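Local coordinates for glucose dehydrogenase (Haloferax mediterranei, PDB 2B5W), which catalyses the NAD(P)+-dependent, zinc-requiring oxidation of D-glucose, and of other aldose sugars, with a preference for NADP+, at residues P23-A28 with P72-L77; P19-E24 with F127-E132; L29-R34 with V68-N73; D81-T86 with K133-I138. The protein carries 1 engineered substitution. All blocks are in the same frame, centred on the assembly; numbering follows the deposited sequence.

Interaction 1 of 4, residues P23-A28 with P72-L77; sequences PESGEA and PNDTEL
The carboxylate of Asp74 and the carboxamide of Asn73 are the flat groups here, and both bind backbone of the turn formed by residues 24-27. Asp74 spreads its two oxygens over neighbouring donors, each through its syn lone pair: OD1 takes Gly26 N at 2.8 Å in a nearly straight bond (166°), while OD2 receives the hydroxyl OG of Ser25, also at 2.8 Å. With both oxygens engaged, the carboxylate has little freedom to rotate. On Asn73, ND2 sends an N-H, close to the amide plane, to Glu27 O at 3.2 Å, and Pro23 leans its ring against the same group, with CB 3.9 Å from Asn73 ND2.

What meets is a pair of tight turns, type II at Glu24-Glu27 and type II' at Pro72-Thr75. Gly26 and Asn73 carry the positive phi values these turns require. The first is tied from within, since Glu27 OE1 accepts Glu24 N from above its carboxylate plane. In the second, Thr75 OG1 donates to Pro72 O and accepts from Leu77 N, an ST turn, while its CG2 rests on the backbone, 3.6 Å from Glu27 C. An alanine at Thr75 would probably leave Leu77 N without this acceptor and open a gap beside Glu27.

Beyond the turns, along the chain, Ala28 CB touches Leu77 CD1 at 4.1 Å, and both side chains lean on Leu135 of strand 135-137. Backbone bonds of Gly26 with Glu132 and of Ala28 with Ser130 attach the turn and the start of strand 27-37 to strand 127-131 and the residue after it.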
loop_
_atom_site.group_PDB
_atom_site.type_symbol
_atom_site.label_atom_id
_atom_site.label_comp_id
_atom_site.label_asym_id
_atom_site.label_seq_id
_atom_site.Cartn_x
_atom_site.Cartn_y
_atom_site.Cartn_z
ATOM N N PRO A 23 4.325 -11.767 -39.930
ATOM C CA PRO A 23 4.464 -12.417 -38.629
ATOM C C PRO A 23 5.687 -13.318 -38.555
ATOM O O PRO A 23 5.946 -14.072 -39.493
ATOM C CB PRO A 23 3.197 -13.258 -38.505
ATOM C CG PRO A 23 2.726 -13.453 -39.868
ATOM C CD PRO A 23 3.193 -12.283 -40.699
ATOM N N GLU A 24 6.445 -13.165 -37.482
ATOM C CA GLU A 24 7.527 -14.076 -37.116
ATOM C C GLU A 24 6.979 -15.294 -36.399
ATOM O O GLU A 24 5.801 -15.367 -36.081
ATOM C CB GLU A 24 8.554 -13.355 -36.240
ATOM C CG GLU A 24 9.142 -12.129 -36.919
ATOM C CD GLU A 24 10.501 -11.729 -36.381
ATOM O OE1 GLU A 24 10.639 -11.631 -35.149
ATOM O OE2 GLU A 24 11.422 -11.504 -37.194
ATOM N N SER A 25 7.819 -16.286 -36.152
ATOM C CA SER A 25 7.350 -17.470 -35.443
ATOM C C SER A 25 6.708 -17.099 -34.122
ATOM O O SER A 25 7.252 -16.277 -33.375
ATOM C CB SER A 25 8.512 -18.422 -35.139
ATOM O OG SER A 25 8.057 -19.619 -34.512
ATOM N N GLY A 26 5.589 -17.747 -33.822
ATOM C CA GLY A 26 4.867 -17.506 -32.585
ATOM C C GLY A 26 3.949 -16.295 -32.654
ATOM O O GLY A 26 3.273 -16.027 -31.670
ATOM N N GLU A 27 3.948 -15.594 -33.780
ATOM C CA GLU A 27 3.113 -14.398 -33.989
ATOM C C GLU A 27 1.974 -14.658 -34.989
ATOM O O GLU A 27 2.117 -15.387 -35.977
ATOM C CB GLU A 27 3.949 -13.229 -34.538
ATOM C CG GLU A 27 5.139 -12.809 -33.688
ATOM C CD GLU A 27 5.833 -11.556 -34.200
ATOM O OE1 GLU A 27 5.811 -11.287 -35.430
ATOM O OE2 GLU A 27 6.374 -10.822 -33.337
ATOM N N ALA A 28 0.854 -13.948 -34.807
ATOM C CA ALA A 28 -0.188 -13.863 -35.805
ATOM C C ALA A 28 -0.250 -12.475 -36.447
ATOM O O ALA A 28 0.181 -11.479 -35.875
ATOM C CB ALA A 28 -1.531 -14.156 -35.187
ATOM N N PRO A 72 -3.136 -16.838 -38.752
ATOM C CA PRO A 72 -2.669 -17.408 -37.480
ATOM C C PRO A 72 -1.243 -17.973 -37.486
ATOM O O PRO A 72 -0.721 -18.257 -36.416
ATOM C CB PRO A 72 -3.695 -18.513 -37.186
ATOM C CG PRO A 72 -4.267 -18.844 -38.438
ATOM C CD PRO A 72 -4.217 -17.632 -39.352
ATOM N N ASN A 73 -0.652 -18.091 -38.670
ATOM C CA ASN A 73 0.749 -18.456 -38.831
ATOM C C ASN A 73 0.966 -19.768 -38.068
ATOM O O ASN A 73 0.172 -20.711 -38.247
ATOM C CB ASN A 73 1.645 -17.297 -38.352
ATOM C CG ASN A 73 3.099 -17.436 -38.804
ATOM O OD1 ASN A 73 3.378 -17.955 -39.896
ATOM N ND2 ASN A 73 4.040 -16.977 -37.956
ATOM N N ASP A 74 1.973 -19.877 -37.212
ATOM C CA ASP A 74 2.192 -21.129 -36.480
ATOM C C ASP A 74 1.639 -21.119 -35.046
ATOM O O ASP A 74 2.041 -21.909 -34.188
ATOM C CB ASP A 74 3.668 -21.565 -36.541
ATOM C CG ASP A 74 4.633 -20.560 -35.931
ATOM O OD1 ASP A 74 4.205 -19.455 -35.487
ATOM O OD2 ASP A 74 5.867 -20.810 -35.866
ATOM N N THR A 75 0.654 -20.252 -34.805
ATOM C CA THR A 75 0.025 -20.146 -33.503
ATOM C C THR A 75 -1.200 -21.051 -33.408
ATOM O O THR A 75 -1.662 -21.593 -34.409
ATOM C CB THR A 75 -0.421 -18.693 -33.215
ATOM O OG1 THR A 75 -1.550 -18.345 -34.024
ATOM C CG2 THR A 75 0.702 -17.690 -33.581
ATOM N N GLU A 76 -1.749 -21.141 -32.202
ATOM C CA GLU A 76 -3.003 -21.865 -31.960
ATOM C C GLU A 76 -4.245 -21.000 -32.092
ATOM O O GLU A 76 -5.356 -21.460 -31.860
ATOM C CB GLU A 76 -2.981 -22.478 -30.580
ATOM C CG GLU A 76 -1.974 -23.609 -30.474
ATOM C CD GLU A 76 -1.939 -24.190 -29.091
ATOM O OE1 GLU A 76 -1.336 -23.550 -28.208
ATOM O OE2 GLU A 76 -2.527 -25.272 -28.891
ATOM N N LEU A 77 -4.067 -19.743 -32.463
ATOM C CA LEU A 77 -5.210 -18.905 -32.819
ATOM C C LEU A 77 -5.800 -19.356 -34.133
ATOM O O LEU A 77 -5.190 -20.137 -34.886
ATOM C CB LEU A 77 -4.757 -17.439 -32.912
ATOM C CG LEU A 77 -4.263 -16.831 -31.626
ATOM C CD1 LEU A 77 -3.653 -15.452 -31.894
ATOM C CD2 LEU A 77 -5.401 -16.706 -30.626
#

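Interaction 2 of 4, residues P19-E24 with F127-E132; sequences PRPEPE and FFTSPE
Arg20 lays its guanidinium almost flat on the ring of Phe127, the two planes 24° apart and their centres 4.0 Å apart. This is a cation-pi stack, though an off-centre one: Phe127 CE2 sits over one face of the guanidinium, and Arg20 NE comes within 3.3 Å of that carbon. A CH-pi contact extends it, since Arg20 CD lies over the ring face, 3.9 Å from the centroid. In the arginine chain, the bend at chi3 (-123°) brings NE over the CE2 side of the ring.

The rest is apolar. Thr129 presents its methyl to the proline-rich segment, with CG2 3.9 Å from Pro21 CB and 3.7 Å from Pro23 N. The side chains of Pro21 and Thr129 pass alongside, pointing opposite ways. Pro21 CG also reaches Phe128 CA, at 4.0 Å, while the Phe128 side chain starts off away from the prolines.

The extended segment 19-24 thus runs beside strand 127-131 of the GroES-like domain in roughly the same direction, 25° apart, and meets it mainly through side-chain contacts. Phe128 and Ser130 instead bond through their backbones to Val30 and Ala28 of strand 27-37, where Arg31 touches Phe127 and Glu27 touches Thr129.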
loop_
_atom_site.group_PDB
_atom_site.type_symbol
_atom_site.label_atom_id
_atom_site.label_comp_id
_atom_site.label_asym_id
_atom_site.label_seq_id
_atom_site.Cartn_x
_atom_site.Cartn_y
_atom_site.Cartn_z
ATOM N N PRO A 19 5.193 -0.710 -45.114
ATOM C CA PRO A 19 4.813 -2.055 -45.550
ATOM C C PRO A 19 3.972 -2.771 -44.488
ATOM O O PRO A 19 4.195 -2.541 -43.301
ATOM C CB PRO A 19 6.156 -2.771 -45.712
ATOM C CG PRO A 19 7.169 -1.697 -45.819
ATOM C CD PRO A 19 6.654 -0.541 -45.005
ATOM N N ARG A 20 3.073 -3.630 -44.928
ATOM C CA ARG A 20 2.405 -4.522 -43.982
ATOM C C ARG A 20 3.448 -5.376 -43.296
ATOM O O ARG A 20 4.340 -5.918 -43.947
ATOM C CB ARG A 20 1.497 -5.476 -44.721
ATOM C CG ARG A 20 0.057 -5.325 -44.488
ATOM C CD ARG A 20 -0.695 -6.450 -45.155
ATOM N NE ARG A 20 -1.677 -5.930 -46.082
ATOM C CZ ARG A 20 -2.579 -6.683 -46.679
ATOM N NH1 ARG A 20 -3.454 -6.110 -47.491
ATOM N NH2 ARG A 20 -2.585 -7.995 -46.493
ATOM N N PRO A 21 3.354 -5.533 -41.986
ATOM C CA PRO A 21 4.262 -6.435 -41.296
ATOM C C PRO A 21 3.953 -7.899 -41.624
ATOM O O PRO A 21 2.834 -8.235 -42.024
ATOM C CB PRO A 21 3.983 -6.121 -39.834
ATOM C CG PRO A 21 2.594 -5.794 -39.840
ATOM C CD PRO A 21 2.407 -4.912 -41.042
ATOM N N GLU A 22 4.996 -8.726 -41.544
ATOM C CA GLU A 22 4.876 -10.170 -41.697
ATOM C C GLU A 22 5.151 -10.807 -40.330
ATOM O O GLU A 22 6.095 -10.446 -39.627
ATOM C CB GLU A 22 5.874 -10.714 -42.755
ATOM C CG GLU A 22 5.783 -10.008 -44.106
ATOM C CD GLU A 22 6.686 -10.626 -45.169
ATOM O OE1 GLU A 22 7.715 -11.229 -44.802
ATOM O OE2 GLU A 22 6.360 -10.505 -46.364
ATOM N N PRO A 23 4.325 -11.767 -39.930
ATOM C CA PRO A 23 4.464 -12.417 -38.629
ATOM C C PRO A 23 5.687 -13.318 -38.555
ATOM O O PRO A 23 5.946 -14.072 -39.493
ATOM C CB PRO A 23 3.197 -13.258 -38.505
ATOM C CG PRO A 23 2.726 -13.453 -39.868
ATOM C CD PRO A 23 3.193 -12.283 -40.699
ATOM N N GLU A 24 6.445 -13.165 -37.482
ATOM C CA GLU A 24 7.527 -14.076 -37.116
ATOM C C GLU A 24 6.979 -15.294 -36.399
ATOM O O GLU A 24 5.801 -15.367 -36.081
ATOM C CB GLU A 24 8.554 -13.355 -36.240
ATOM C CG GLU A 24 9.142 -12.129 -36.919
ATOM C CD GLU A 24 10.501 -11.729 -36.381
ATOM O OE1 GLU A 24 10.639 -11.631 -35.149
ATOM O OE2 GLU A 24 11.422 -11.504 -37.194
ATOM N N PHE A 127 -2.880 -3.148 -40.354
ATOM C CA PHE A 127 -2.489 -4.479 -39.881
ATOM C C PHE A 127 -1.399 -4.352 -38.834
ATOM O O PHE A 127 -0.628 -3.395 -38.814
ATOM C CB PHE A 127 -1.973 -5.378 -41.010
ATOM C CG PHE A 127 -2.976 -5.646 -42.076
ATOM C CD1 PHE A 127 -3.775 -6.787 -42.050
ATOM C CD2 PHE A 127 -3.169 -4.715 -43.090
ATOM C CE1 PHE A 127 -4.724 -6.998 -43.035
ATOM C CE2 PHE A 127 -4.123 -4.920 -44.060
ATOM C CZ PHE A 127 -4.895 -6.060 -44.044
ATOM N N PHE A 128 -1.343 -5.338 -37.938
ATOM C CA PHE A 128 -0.231 -5.476 -37.020
ATOM C C PHE A 128 0.014 -6.958 -36.710
ATOM O O PHE A 128 -0.862 -7.801 -36.954
ATOM C CB PHE A 128 -0.438 -4.642 -35.731
ATOM C CG PHE A 128 -1.583 -5.081 -34.857
ATOM C CD1 PHE A 128 -2.857 -4.541 -35.031
ATOM C CD2 PHE A 128 -1.391 -6.036 -33.874
ATOM C CE1 PHE A 128 -3.919 -4.937 -34.207
ATOM C CE2 PHE A 128 -2.450 -6.455 -33.047
ATOM C CZ PHE A 128 -3.698 -5.921 -33.217
ATOM N N THR A 129 1.201 -7.249 -36.198
ATOM C CA THR A 129 1.499 -8.548 -35.674
ATOM C C THR A 129 1.630 -8.525 -34.182
ATOM O O THR A 129 1.884 -7.493 -33.578
ATOM C CB THR A 129 2.797 -9.088 -36.279
ATOM O OG1 THR A 129 3.879 -8.168 -36.024
ATOM C CG2 THR A 129 2.652 -9.190 -37.809
ATOM N N SER A 130 1.517 -9.699 -33.564
ATOM C CA SER A 130 1.900 -9.866 -32.160
ATOM C C SER A 130 2.054 -11.328 -31.826
ATOM O O SER A 130 1.389 -12.163 -32.438
ATOM C CB SER A 130 0.840 -9.283 -31.179
ATOM O OG SER A 130 0.981 -7.858 -31.049
ATOM N N PRO A 131 2.932 -11.637 -30.861
ATOM C CA PRO A 131 3.014 -12.996 -30.326
ATOM C C PRO A 131 1.607 -13.446 -29.914
ATOM O O PRO A 131 0.839 -12.665 -29.333
ATOM C CB PRO A 131 3.937 -12.839 -29.110
ATOM C CG PRO A 131 4.829 -11.678 -29.493
ATOM C CD PRO A 131 3.863 -10.733 -30.170
ATOM N N GLU A 132 1.259 -14.698 -30.173
ATOM C CA GLU A 132 -0.028 -15.197 -29.694
ATOM C C GLU A 132 -0.197 -15.085 -28.186
ATOM O O GLU A 132 -1.311 -14.888 -27.690
ATOM C CB GLU A 132 -0.311 -16.618 -30.147
ATOM C CG GLU A 132 0.677 -17.630 -29.613
ATOM C CD GLU A 132 0.359 -19.073 -30.011
ATOM O OE1 GLU A 132 -0.833 -19.422 -30.081
ATOM O OE2 GLU A 132 1.317 -19.845 -30.270
#

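Interaction 3 of 4, residues L29-R34 with V68-N73; sequences LVRTLR and VVVDPN
Arg31 spreads its guanidinium over a methyl of Val68: CG1 stands 3.4 Å above the plane of the group, over its centre, and also lies 3.4 Å from NH1. The two side chains run side by side and point the same way. A bend at chi3 (43°) turns NE out of the line of the chain, and chi4 (89°) then sets CZ over Val68 CG1. Val68 meets it with CG1 between its backbone N and carbonyl carbon. Arg31 NH2 goes on to Thr356 O and Ser355 OG near the C-terminus, so the flat group is fixed by hydrogen bonds as well as by the valine. Val70 approaches the arginine at about a right angle, its CG1 3.6 Å from Arg31 CB.

The backbones form an antiparallel ladder of the GroES-like fold, in which Arg31 and Val68 make a hydrogen-bonded pair and exchange two bonds, Arg31 N to Val68 O at 2.8 Å and Val68 N to Arg31 O at 2.9 Å. Further along, a classic beta bulge breaks the register: Val70 and Asp71 both face Leu29, and Leu29 O accepts from both Val70 N and Asp71 N. Leu29 N donates to Asp71 O, so the pairing goes on past the corner at Val70.

Here Leu29 CD2 packs on Val70 CG2 at 3.7 Å, while Leu29 CB meets Asp71 CB at 3.9 Å. Asp71 OD1 then receives Asn73 N from above its carboxylate plane, an Asx turn that leads the chain out of the strand. On the other face of the sheet, Val30 and Val69 form a non-hydrogen-bonded pair and pack on Val83 of strand 82-85.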
loop_
_atom_site.group_PDB
_atom_site.type_symbol
_atom_site.label_atom_id
_atom_site.label_comp_id
_atom_site.label_asym_id
_atom_site.label_seq_id
_atom_site.Cartn_x
_atom_site.Cartn_y
_atom_site.Cartn_z
ATOM N N LEU A 29 -0.766 -12.444 -37.657
ATOM C CA LEU A 29 -1.127 -11.202 -38.356
ATOM C C LEU A 29 -2.591 -10.873 -38.101
ATOM O O LEU A 29 -3.477 -11.700 -38.280
ATOM C CB LEU A 29 -0.884 -11.305 -39.861
ATOM C CG LEU A 29 -1.179 -10.068 -40.679
ATOM C CD1 LEU A 29 -0.180 -8.980 -40.367
ATOM C CD2 LEU A 29 -1.181 -10.385 -42.177
ATOM N N VAL A 30 -2.817 -9.636 -37.686
ATOM C CA VAL A 30 -4.118 -9.131 -37.276
ATOM C C VAL A 30 -4.495 -7.950 -38.166
ATOM O O VAL A 30 -3.700 -7.024 -38.381
ATOM C CB VAL A 30 -4.053 -8.661 -35.809
ATOM C CG1 VAL A 30 -5.473 -8.177 -35.351
ATOM C CG2 VAL A 30 -3.454 -9.729 -34.871
ATOM N N ARG A 31 -5.741 -7.928 -38.630
ATOM C CA ARG A 31 -6.316 -6.763 -39.270
ATOM C C ARG A 31 -6.967 -5.903 -38.208
ATOM O O ARG A 31 -7.883 -6.348 -37.520
ATOM C CB ARG A 31 -7.350 -7.156 -40.323
ATOM C CG ARG A 31 -8.015 -5.990 -40.976
ATOM C CD ARG A 31 -8.871 -6.356 -42.210
ATOM N NE ARG A 31 -9.728 -7.550 -42.088
ATOM C CZ ARG A 31 -10.960 -7.565 -41.632
ATOM N NH1 ARG A 31 -11.646 -8.693 -41.665
ATOM N NH2 ARG A 31 -11.528 -6.486 -41.139
ATOM N N THR A 32 -6.526 -4.658 -38.118
ATOM C CA THR A 32 -7.065 -3.725 -37.123
ATOM C C THR A 32 -8.512 -3.368 -37.398
ATOM O O THR A 32 -8.875 -3.029 -38.529
ATOM C CB THR A 32 -6.214 -2.473 -37.100
ATOM O OG1 THR A 32 -4.856 -2.875 -36.874
ATOM C CG2 THR A 32 -6.606 -1.561 -35.975
ATOM N N LEU A 33 -9.349 -3.460 -36.362
ATOM C CA LEU A 33 -10.759 -3.049 -36.454
ATOM C C LEU A 33 -10.850 -1.610 -35.935
ATOM O O LEU A 33 -11.105 -0.698 -36.702
ATOM C CB LEU A 33 -11.682 -3.992 -35.668
ATOM C CG LEU A 33 -11.730 -5.395 -36.245
ATOM C CD1 LEU A 33 -12.311 -6.325 -35.199
ATOM C CD2 LEU A 33 -12.561 -5.452 -37.491
ATOM N N ARG A 34 -10.635 -1.402 -34.627
ATOM C CA ARG A 34 -10.707 -0.079 -33.990
ATOM C C ARG A 34 -9.599 0.098 -32.986
ATOM O O ARG A 34 -9.165 -0.868 -32.363
ATOM C CB ARG A 34 -12.053 0.112 -33.280
ATOM C CG ARG A 34 -13.227 0.223 -34.239
ATOM C CD ARG A 34 -14.572 0.102 -33.530
ATOM N NE ARG A 34 -15.637 0.410 -34.471
ATOM C CZ ARG A 34 -16.823 0.810 -34.107
ATOM N NH1 ARG A 34 -17.154 0.852 -32.829
ATOM N NH2 ARG A 34 -17.720 1.150 -35.050
ATOM N N VAL A 68 -9.017 -8.520 -35.930
ATOM C CA VAL A 68 -9.418 -9.860 -36.343
ATOM C C VAL A 68 -8.144 -10.562 -36.880
ATOM O O VAL A 68 -7.392 -10.007 -37.672
ATOM C CB VAL A 68 -10.597 -9.816 -37.338
ATOM C CG1 VAL A 68 -10.329 -8.939 -38.501
ATOM C CG2 VAL A 68 -10.952 -11.213 -37.830
ATOM N N VAL A 69 -7.917 -11.803 -36.446
ATOM C CA VAL A 69 -6.769 -12.574 -36.896
ATOM C C VAL A 69 -7.031 -12.933 -38.347
ATOM O O VAL A 69 -8.092 -13.478 -38.686
ATOM C CB VAL A 69 -6.577 -13.871 -36.068
ATOM C CG1 VAL A 69 -5.478 -14.771 -36.720
ATOM C CG2 VAL A 69 -6.219 -13.545 -34.639
ATOM N N VAL A 70 -6.083 -12.578 -39.215
ATOM C CA VAL A 70 -6.201 -12.849 -40.644
ATOM C C VAL A 70 -5.195 -13.931 -41.078
ATOM O O VAL A 70 -5.442 -14.634 -42.053
ATOM C CB VAL A 70 -6.117 -11.590 -41.538
ATOM C CG1 VAL A 70 -7.311 -10.668 -41.280
ATOM C CG2 VAL A 70 -4.805 -10.843 -41.338
ATOM N N ASP A 71 -4.090 -14.080 -40.344
ATOM C CA ASP A 71 -3.138 -15.178 -40.563
ATOM C C ASP A 71 -2.640 -15.683 -39.212
ATOM O O ASP A 71 -1.810 -15.045 -38.567
ATOM C CB ASP A 71 -1.960 -14.732 -41.429
ATOM C CG ASP A 71 -0.953 -15.861 -41.701
ATOM O OD1 ASP A 71 -1.203 -17.021 -41.309
ATOM O OD2 ASP A 71 0.123 -15.655 -42.306
ATOM N N PRO A 72 -3.136 -16.838 -38.752
ATOM C CA PRO A 72 -2.669 -17.408 -37.480
ATOM C C PRO A 72 -1.243 -17.973 -37.486
ATOM O O PRO A 72 -0.721 -18.257 -36.416
ATOM C CB PRO A 72 -3.695 -18.513 -37.186
ATOM C CG PRO A 72 -4.267 -18.844 -38.438
ATOM C CD PRO A 72 -4.217 -17.632 -39.352
ATOM N N ASN A 73 -0.652 -18.091 -38.670
ATOM C CA ASN A 73 0.749 -18.456 -38.831
ATOM C C ASN A 73 0.966 -19.768 -38.068
ATOM O O ASN A 73 0.172 -20.711 -38.247
ATOM C CB ASN A 73 1.645 -17.297 -38.352
ATOM C CG ASN A 73 3.099 -17.436 -38.804
ATOM O OD1 ASN A 73 3.378 -17.955 -39.896
ATOM N ND2 ASN A 73 4.040 -16.977 -37.956
#

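Interaction 4 of 4, residues D81-T86 with K133-I138; sequences DIVVPT and KYLVRI
Ile138, Val84 and Thr86 bury the most surface where strands 82-85 and 135-137 run antiparallel in the mixed sheet of the GroES-like domain. Ile138 enters with CG1 in the position between its backbone N and carbonyl carbon (chi1 68°). CG1 packs on Ile82 CG2 at 3.7 Å, and CD1 lies 3.8 Å from Val84 CG2, the side chains of Ile138 and Val84 meeting at about a right angle. An alanine at Ile138 would probably open a gap against Ile82 and Val84, although the backbone bond from Ile138 N to Ile82 O needs none of the lost atoms.

Val84 is bonded from both its backbone atoms to Val136, its N to Val136 O at 2.9 Å and its O to Val136 N. Its side chain faces Phe309 of helix 306-318 and lies about 5 Å from that of Glu150, a catalytic-zinc and substrate ligand, which is consistent with this face lying behind the active-site region.

Thr86 N donates to Tyr134 O at 2.8 Å. Its hydroxyl OG1 bonds to Arg89 and sits 3.2 Å from Tyr134 CB. Over the sheet's other face, Leu135 CD2 reaches Val83 CG2 at 4.0 Å and Pro85 CB at 3.9 Å.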
loop_
_atom_site.group_PDB
_atom_site.type_symbol
_atom_site.label_atom_id
_atom_site.label_comp_id
_atom_site.label_asym_id
_atom_site.label_seq_id
_atom_site.Cartn_x
_atom_site.Cartn_y
_atom_site.Cartn_z
ATOM N N ASP A 81 -10.680 -14.984 -35.479
ATOM C CA ASP A 81 -10.729 -14.717 -34.040
ATOM C C ASP A 81 -10.638 -13.206 -33.789
ATOM O O ASP A 81 -9.880 -12.500 -34.469
ATOM C CB ASP A 81 -9.576 -15.324 -33.288
ATOM C CG ASP A 81 -9.693 -16.810 -33.127
ATOM O OD1 ASP A 81 -10.747 -17.364 -33.532
ATOM O OD2 ASP A 81 -8.760 -17.463 -32.601
ATOM N N ILE A 82 -11.420 -12.732 -32.835
ATOM C CA ILE A 82 -11.351 -11.326 -32.403
ATOM C C ILE A 82 -10.396 -11.273 -31.230
ATOM O O ILE A 82 -10.569 -11.971 -30.202
ATOM C CB ILE A 82 -12.751 -10.771 -31.991
ATOM C CG1 ILE A 82 -13.794 -10.955 -33.088
ATOM C CG2 ILE A 82 -12.663 -9.301 -31.641
ATOM C CD1 ILE A 82 -13.345 -10.484 -34.444
ATOM N N VAL A 83 -9.371 -10.426 -31.357
ATOM C CA VAL A 83 -8.320 -10.322 -30.372
ATOM C C VAL A 83 -7.990 -8.891 -29.965
ATOM O O VAL A 83 -8.146 -7.962 -30.764
ATOM C CB VAL A 83 -7.018 -11.003 -30.892
ATOM C CG1 VAL A 83 -7.210 -12.511 -31.035
ATOM C CG2 VAL A 83 -6.567 -10.419 -32.232
ATOM N N VAL A 84 -7.559 -8.741 -28.721
ATOM C CA VAL A 84 -7.009 -7.523 -28.181
ATOM C C VAL A 84 -5.567 -7.801 -27.773
ATOM O O VAL A 84 -5.304 -8.710 -26.980
ATOM C CB VAL A 84 -7.827 -7.062 -26.940
ATOM C CG1 VAL A 84 -7.155 -5.928 -26.262
ATOM C CG2 VAL A 84 -9.259 -6.701 -27.354
ATOM N N PRO A 85 -4.620 -7.013 -28.260
ATOM C CA PRO A 85 -3.217 -7.191 -27.851
ATOM C C PRO A 85 -2.905 -6.520 -26.521
ATOM O O PRO A 85 -3.392 -5.404 -26.230
ATOM C CB PRO A 85 -2.437 -6.465 -28.981
ATOM C CG PRO A 85 -3.366 -5.366 -29.394
ATOM C CD PRO A 85 -4.781 -5.929 -29.258
ATOM N N THR A 86 -2.003 -7.131 -25.746
ATOM C CA THR A 86 -1.422 -6.433 -24.611
ATOM C C THR A 86 -0.420 -5.410 -25.169
ATOM O O THR A 86 -0.120 -5.388 -26.373
ATOM C CB THR A 86 -0.712 -7.368 -23.636
ATOM O OG1 THR A 86 0.408 -7.954 -24.325
ATOM C CG2 THR A 86 -1.608 -8.503 -23.188
ATOM N N LYS A 133 0.884 -15.153 -27.432
ATOM C CA LYS A 133 0.816 -15.073 -25.985
ATOM C C LYS A 133 0.371 -13.698 -25.483
ATOM O O LYS A 133 -0.044 -13.576 -24.348
ATOM C CB LYS A 133 2.165 -15.433 -25.360
ATOM C CG LYS A 133 3.278 -14.457 -25.643
ATOM C CD LYS A 133 4.661 -15.047 -25.249
ATOM C CE LYS A 133 4.824 -15.098 -23.740
ATOM N NZ LYS A 133 6.153 -15.671 -23.298
ATOM N N TYR A 134 0.478 -12.686 -26.346
ATOM C CA TYR A 134 0.055 -11.313 -26.048
ATOM C C TYR A 134 -1.195 -10.905 -26.822
ATOM O O TYR A 134 -1.545 -9.718 -26.819
ATOM C CB TYR A 134 1.185 -10.311 -26.321
ATOM C CG TYR A 134 2.467 -10.625 -25.560
ATOM C CD1 TYR A 134 2.429 -10.972 -24.229
ATOM C CD2 TYR A 134 3.686 -10.658 -26.206
ATOM C CE1 TYR A 134 3.579 -11.286 -23.535
ATOM C CE2 TYR A 134 4.839 -10.968 -25.510
ATOM C CZ TYR A 134 4.778 -11.301 -24.179
ATOM O OH TYR A 134 5.927 -11.658 -23.447
ATOM N N LEU A 135 -1.865 -11.862 -27.444
ATOM C CA LEU A 135 -3.156 -11.629 -28.089
ATOM C C LEU A 135 -4.195 -12.309 -27.226
ATOM O O LEU A 135 -4.130 -13.525 -27.012
ATOM C CB LEU A 135 -3.203 -12.179 -29.520
ATOM C CG LEU A 135 -2.349 -11.373 -30.506
ATOM C CD1 LEU A 135 -2.182 -12.037 -31.839
ATOM C CD2 LEU A 135 -2.897 -9.935 -30.666
ATOM N N VAL A 136 -5.171 -11.536 -26.760
ATOM C CA VAL A 136 -6.220 -12.071 -25.919
ATOM C C VAL A 136 -7.499 -12.189 -26.727
ATOM O O VAL A 136 -8.051 -11.198 -27.197
ATOM C CB VAL A 136 -6.448 -11.171 -24.691
ATOM C CG1 VAL A 136 -7.550 -11.769 -23.804
ATOM C CG2 VAL A 136 -5.143 -10.956 -23.931
ATOM N N ARG A 137 -7.990 -13.406 -26.917
ATOM C CA ARG A 137 -9.259 -13.583 -27.580
ATOM C C ARG A 137 -10.348 -13.016 -26.697
ATOM O O ARG A 137 -10.329 -13.178 -25.471
ATOM C CB ARG A 137 -9.520 -15.078 -27.807
ATOM C CG ARG A 137 -8.620 -15.660 -28.906
ATOM C CD ARG A 137 -8.585 -17.199 -28.927
ATOM N NE ARG A 137 -7.794 -17.655 -27.809
ATOM C CZ ARG A 137 -7.473 -18.924 -27.557
ATOM N NH1 ARG A 137 -7.898 -19.903 -28.333
ATOM N NH2 ARG A 137 -6.738 -19.192 -26.494
ATOM N N ILE A 138 -11.292 -12.330 -27.338
ATOM C CA ILE A 138 -12.442 -11.773 -26.627
ATOM C C ILE A 138 -13.700 -12.245 -27.342
ATOM O O ILE A 138 -13.687 -12.608 -28.534
ATOM C CB ILE A 138 -12.374 -10.216 -26.552
ATOM C CG1 ILE A 138 -12.549 -9.579 -27.930
ATOM C CG2 ILE A 138 -11.104 -9.754 -25.891
ATOM C CD1 ILE A 138 -12.753 -8.057 -27.854
#

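Overall arrangement
All four contacts lie in or against one mixed sheet of the GroES-like domain, on the same side of the chain's centre, with centres 8 to 13 Å apart. Strand 27-37 is the hub: it pairs with strand 64-71 in interaction 3 and with strand 127-131 of interaction 2, while interaction 1 lies at its start. Strand 64-71 pairs with 82-85, which carries the sheet to interaction 4. Along the chain, interaction 3 is nested inside interaction 2's loop, and interactions 1 and 3 close before interaction 4 opens. They run from surface turns to a buried pair whose Val84 side chain lies about 11 Å from the zinc ion, so distant segments build the domain beside it.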